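Long-range contact in gram-positive cocci surface proteins LPxTG domain-containing protein (Streptococcus pneumoniae, PDB 3NZ3), which is a cell-wall-anchored surface protein whose mucin-binding domain, the part described here, probably mediates adhesion to host mucin: residues Thr21-Val32 with Ser98-Asp108. Residues are numbered along the deposited sequence; the frame is centred on the assembly and turned at random.
Sequences TITRIIHYVDKV and SSDKEITVRYD. With SO4 (sulfate ion), chain C.
Asp100 OD1 accepts a hydrogen bond from Thr23 N (2.8 Å), from 39° above its carboxylate plane. With CG anti to its own carbonyl carbon (chi1 -67°), the carboxylate stands where a main-chain carbonyl would continue the ladder. A water bridges OD1 to Thr21 O and Thr23 OG1. Eight main-chain bonds follow, from Lys101 N to Thr23 O (3.0 Å) through to Lys31 N to Tyr107 O (2.6 Å). The pairing is parallel: strand directions differ by 22°, and Ile25 bonds partners two apart, N to Lys101 O and O to Ile103 N. At the ladder's far end, Asp30 OD1 takes Val32 N in an Asx turn and shares a water with Asp108 OD1; OD2 hydrogen-bonds Tyr81 OH.

The Tyr28 ring runs alongside Val105 and Tyr107: its CD2 lies 3.6 Å from Val105 CB and, in the Tyr107 ring plane, 3.8 Å from Tyr107 CE1. Ile26 CG2 meets Val105 CG2 at 3.8 Å. This face packs on strands 68-74 and 88-94. On the reverse, Val29 CG2 presses on Thr104 CG2 (3.5 Å), while Glu102 OE1 lies 3.6 Å from His27 NE2, in the ring plane; ND1 is hydrogen-bonded to Asp40 OD1.

Strand 101-107 is thus one edge of the mixed sheet in this all-beta, Ig-like mucin-binding domain.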
loop_
_atom_site.group_PDB
_atom_site.type_symbol
_atom_site.label_atom_id
_atom_site.label_comp_id
_atom_site.label_asym_id
_atom_site.label_seq_id
_atom_site.Cartn_x
_atom_site.Cartn_y
_atom_site.Cartn_z
ATOM N N THR A 21 0.527 -6.545 8.187
ATOM C CA THR A 21 0.074 -5.402 7.401
ATOM C C THR A 21 1.104 -5.084 6.322
ATOM O O THR A 21 2.311 -5.020 6.589
ATOM C CB THR A 21 -0.208 -4.175 8.292
ATOM O OG1 THR A 21 -1.136 -4.542 9.320
ATOM C CG2 THR A 21 -0.797 -3.014 7.476
ATOM N N ILE A 22 0.606 -4.921 5.100
ATOM C CA ILE A 22 1.411 -4.535 3.946
ATOM C C ILE A 22 0.838 -3.221 3.427
ATOM O O ILE A 22 -0.370 -3.114 3.199
ATOM C CB ILE A 22 1.389 -5.626 2.846
ATOM C CG1 ILE A 22 1.777 -6.987 3.447
ATOM C CG2 ILE A 22 2.346 -5.265 1.709
ATOM C CD1 ILE A 22 1.388 -8.174 2.608
ATOM N N THR A 23 1.705 -2.224 3.256
ATOM C CA THR A 23 1.252 -0.853 3.029
ATOM C C THR A 23 1.854 -0.222 1.768
ATOM O O THR A 23 3.050 -0.374 1.484
ATOM C CB THR A 23 1.566 0.037 4.262
ATOM O OG1 THR A 23 1.077 -0.593 5.453
ATOM C CG2 THR A 23 0.915 1.416 4.133
ATOM N N ARG A 24 1.008 0.473 1.010
ATOM C CA ARG A 24 1.475 1.331 -0.065
ATOM C C ARG A 24 1.294 2.794 0.313
ATOM O O ARG A 24 0.206 3.222 0.727
ATOM C CB ARG A 24 0.754 1.038 -1.383
ATOM C CG ARG A 24 1.228 1.935 -2.539
ATOM C CD ARG A 24 0.718 1.443 -3.890
ATOM N NE ARG A 24 -0.706 1.717 -4.081
ATOM C CZ ARG A 24 -1.397 1.384 -5.169
ATOM N NH1 ARG A 24 -0.799 0.762 -6.184
ATOM N NH2 ARG A 24 -2.688 1.680 -5.245
ATOM N N ILE A 25 2.368 3.557 0.166
ATOM C CA ILE A 25 2.306 5.000 0.364
ATOM C C ILE A 25 2.514 5.717 -0.961
ATOM O O ILE A 25 3.441 5.399 -1.724
ATOM C CB ILE A 25 3.337 5.482 1.408
ATOM C CG1 ILE A 25 3.086 4.784 2.753
ATOM C CG2 ILE A 25 3.273 7.008 1.571
ATOM C CD1 ILE A 25 4.193 4.965 3.786
ATOM N N ILE A 26 1.647 6.687 -1.236
ATOM C CA ILE A 26 1.815 7.532 -2.404
ATOM C C ILE A 26 2.214 8.927 -1.933
ATOM O O ILE A 26 1.541 9.516 -1.078
ATOM C CB ILE A 26 0.535 7.586 -3.273
ATOM C CG1 ILE A 26 -0.012 6.171 -3.495
ATOM C CG2 ILE A 26 0.821 8.291 -4.614
ATOM C CD1 ILE A 26 -1.420 6.119 -4.066
ATOM N N HIS A 27 3.327 9.422 -2.464
ATOM C CA HIS A 27 3.792 10.785 -2.205
ATOM C C HIS A 27 3.506 11.652 -3.420
ATOM O O HIS A 27 3.504 11.162 -4.556
ATOM C CB HIS A 27 5.297 10.834 -1.941
ATOM C CG HIS A 27 5.761 9.945 -0.830
ATOM N ND1 HIS A 27 5.493 10.206 0.497
ATOM C CD2 HIS A 27 6.506 8.813 -0.850
ATOM C CE1 HIS A 27 6.045 9.268 1.247
ATOM N NE2 HIS A 27 6.665 8.412 0.454
ATOM N N TYR A 28 3.289 12.941 -3.171
ATOM C CA TYR A 28 3.013 13.917 -4.228
ATOM C C TYR A 28 3.985 15.074 -4.057
ATOM O O TYR A 28 3.912 15.806 -3.066
ATOM C CB TYR A 28 1.571 14.418 -4.133
ATOM C CG TYR A 28 0.539 13.319 -4.262
ATOM C CD1 TYR A 28 0.086 12.626 -3.139
ATOM C CD2 TYR A 28 0.027 12.965 -5.507
ATOM C CE1 TYR A 28 -0.865 11.601 -3.255
ATOM C CE2 TYR A 28 -0.920 11.950 -5.637
ATOM C CZ TYR A 28 -1.357 11.269 -4.504
ATOM O OH TYR A 28 -2.294 10.267 -4.630
ATOM N N VAL A 29 4.905 15.228 -5.010
ATOM C CA VAL A 29 5.977 16.216 -4.872
ATOM C C VAL A 29 6.134 17.135 -6.085
ATOM O O VAL A 29 5.691 16.823 -7.194
ATOM C CB VAL A 29 7.357 15.562 -4.540
ATOM C CG1 VAL A 29 7.275 14.662 -3.296
ATOM C CG2 VAL A 29 7.907 14.780 -5.732
ATOM N N ASP A 30 6.773 18.276 -5.854
ATOM C CA ASP A 30 7.224 19.134 -6.938
ATOM C C ASP A 30 8.382 18.425 -7.651
ATOM O O ASP A 30 9.356 18.016 -7.011
ATOM C CB ASP A 30 7.669 20.484 -6.368
ATOM C CG ASP A 30 8.029 21.495 -7.440
ATOM O OD1 ASP A 30 8.948 21.231 -8.235
ATOM O OD2 ASP A 30 7.400 22.570 -7.468
ATOM N N LYS A 31 8.262 18.276 -8.971
ATOM C CA LYS A 31 9.276 17.593 -9.797
ATOM C C LYS A 31 10.697 18.106 -9.558
ATOM O O LYS A 31 11.648 17.322 -9.553
ATOM C CB LYS A 31 8.931 17.711 -11.293
ATOM C CG LYS A 31 9.796 16.826 -12.199
ATOM C CD LYS A 31 9.581 17.138 -13.663
ATOM C CE LYS A 31 10.501 16.291 -14.544
ATOM N NZ LYS A 31 10.384 16.699 -15.970
ATOM N N VAL A 32 10.832 19.418 -9.360
ATOM C CA VAL A 32 12.144 20.064 -9.237
ATOM C C VAL A 32 12.620 20.174 -7.783
ATOM O O VAL A 32 13.732 19.748 -7.449
ATOM C CB VAL A 32 12.144 21.472 -9.910
ATOM C CG1 VAL A 32 13.438 22.229 -9.611
ATOM C CG2 VAL A 32 11.933 21.350 -11.416
ATOM N N SER A 98 3.501 -10.013 -1.051
ATOM C CA SER A 98 3.696 -8.605 -1.421
ATOM C C SER A 98 4.608 -7.876 -0.430
ATOM O O SER A 98 4.592 -8.163 0.770
ATOM C CB SER A 98 2.351 -7.874 -1.521
ATOM O OG SER A 98 1.474 -8.513 -2.434
ATOM N N SER A 99 5.412 -6.948 -0.944
ATOM C CA SER A 99 6.203 -6.053 -0.098
ATOM C C SER A 99 5.550 -4.670 -0.040
ATOM O O SER A 99 4.724 -4.337 -0.892
ATOM C CB SER A 99 7.646 -5.945 -0.611
ATOM O OG SER A 99 7.789 -4.921 -1.588
ATOM N N ASP A 100 5.913 -3.881 0.971
ATOM C CA ASP A 100 5.481 -2.488 1.062
ATOM C C ASP A 100 5.925 -1.744 -0.190
ATOM O O ASP A 100 6.955 -2.077 -0.782
ATOM C CB ASP A 100 6.075 -1.803 2.292
ATOM C CG ASP A 100 5.543 -2.364 3.602
ATOM O OD1 ASP A 100 4.431 -2.935 3.629
ATOM O OD2 ASP A 100 6.243 -2.213 4.624
ATOM N N LYS A 101 5.136 -0.759 -0.605
ATOM C CA LYS A 101 5.468 0.027 -1.788
ATOM C C LYS A 101 5.365 1.518 -1.495
ATOM O O LYS A 101 4.573 1.949 -0.649
ATOM C CB LYS A 101 4.561 -0.335 -2.974
ATOM C CG LYS A 101 4.727 -1.741 -3.529
ATOM C CD LYS A 101 5.922 -1.864 -4.469
ATOM C CE LYS A 101 5.979 -3.248 -5.110
ATOM N NZ LYS A 101 4.746 -3.586 -5.907
ATOM N N GLU A 102 6.193 2.290 -2.191
ATOM C CA GLU A 102 6.120 3.739 -2.177
ATOM C C GLU A 102 6.098 4.209 -3.623
ATOM O O GLU A 102 6.892 3.748 -4.449
ATOM C CB GLU A 102 7.301 4.345 -1.423
ATOM C CG GLU A 102 7.197 4.227 0.088
ATOM C CD GLU A 102 8.414 4.777 0.816
ATOM O OE1 GLU A 102 9.020 5.758 0.328
ATOM O OE2 GLU A 102 8.759 4.223 1.882
ATOM N N ILE A 103 5.157 5.092 -3.933
ATOM C CA ILE A 103 5.036 5.665 -5.267
ATOM C C ILE A 103 5.098 7.183 -5.124
ATOM O O ILE A 103 4.481 7.754 -4.223
ATOM C CB ILE A 103 3.725 5.208 -5.958
ATOM C CG1 ILE A 103 3.751 3.688 -6.183
ATOM C CG2 ILE A 103 3.505 5.945 -7.288
ATOM C CD1 ILE A 103 2.465 3.103 -6.717
ATOM N N THR A 104 5.867 7.828 -5.996
ATOM C CA THR A 104 5.959 9.284 -6.005
ATOM C C THR A 104 5.362 9.829 -7.293
ATOM O O THR A 104 5.799 9.489 -8.398
ATOM C CB THR A 104 7.415 9.765 -5.823
ATOM O OG1 THR A 104 7.908 9.326 -4.549
ATOM C CG2 THR A 104 7.503 11.289 -5.894
ATOM N N VAL A 105 4.328 10.643 -7.137
ATOM C CA VAL A 105 3.713 11.355 -8.242
ATOM C C VAL A 105 4.358 12.739 -8.283
ATOM O O VAL A 105 4.447 13.417 -7.256
ATOM C CB VAL A 105 2.176 11.468 -8.040
ATOM C CG1 VAL A 105 1.522 12.276 -9.154
ATOM C CG2 VAL A 105 1.540 10.072 -7.940
ATOM N N ARG A 106 4.814 13.151 -9.466
ATOM C CA ARG A 106 5.557 14.409 -9.610
ATOM C C ARG A 106 4.816 15.458 -10.427
ATOM O O ARG A 106 4.337 15.183 -11.535
ATOM C CB ARG A 106 6.948 14.151 -10.200
ATOM C CG ARG A 106 7.901 13.503 -9.217
ATOM C CD ARG A 106 9.220 13.109 -9.846
ATOM N NE ARG A 106 10.115 12.537 -8.838
ATOM C CZ ARG A 106 10.189 11.239 -8.539
ATOM N NH1 ARG A 106 9.421 10.357 -9.165
ATOM N NH2 ARG A 106 11.034 10.823 -7.602
ATOM N N TYR A 107 4.731 16.663 -9.858
ATOM C CA TYR A 107 4.108 17.813 -10.505
ATOM C C TYR A 107 5.174 18.837 -10.864
ATOM O O TYR A 107 6.050 19.168 -10.050
ATOM C CB TYR A 107 3.082 18.487 -9.586
ATOM C CG TYR A 107 1.879 17.649 -9.206
ATOM C CD1 TYR A 107 1.985 16.629 -8.260
ATOM C CD2 TYR A 107 0.624 17.907 -9.758
ATOM C CE1 TYR A 107 0.870 15.863 -7.893
ATOM C CE2 TYR A 107 -0.493 17.154 -9.397
ATOM C CZ TYR A 107 -0.358 16.132 -8.461
ATOM O OH TYR A 107 -1.456 15.383 -8.097
ATOM N N ASP A 108 5.095 19.346 -12.084
ATOM C CA ASP A 108 6.009 20.389 -12.517
ATOM C C ASP A 108 5.213 21.684 -12.641
ATOM O O ASP A 108 4.097 21.677 -13.159
ATOM C CB ASP A 108 6.648 20.001 -13.849
ATOM C CG ASP A 108 8.011 20.649 -14.065
ATOM O OD1 ASP A 108 8.556 21.273 -13.126
ATOM O OD2 ASP A 108 8.536 20.526 -15.189
HETATM S S SO4 C . 5.652 -7.218 -5.533
HETATM O O1 SO4 C . 5.801 -7.237 -4.082
HETATM O O2 SO4 C . 4.348 -6.664 -5.881
HETATM O O3 SO4 C . 6.706 -6.392 -6.115
HETATM O O4 SO4 C . 5.750 -8.571 -6.068
HETATM O O HOH W 1 3.126 -2.220 6.404
HETATM O O HOH W 2 5.262 -4.989 5.433
HETATM O O HOH W 3 8.354 22.443 -10.553
#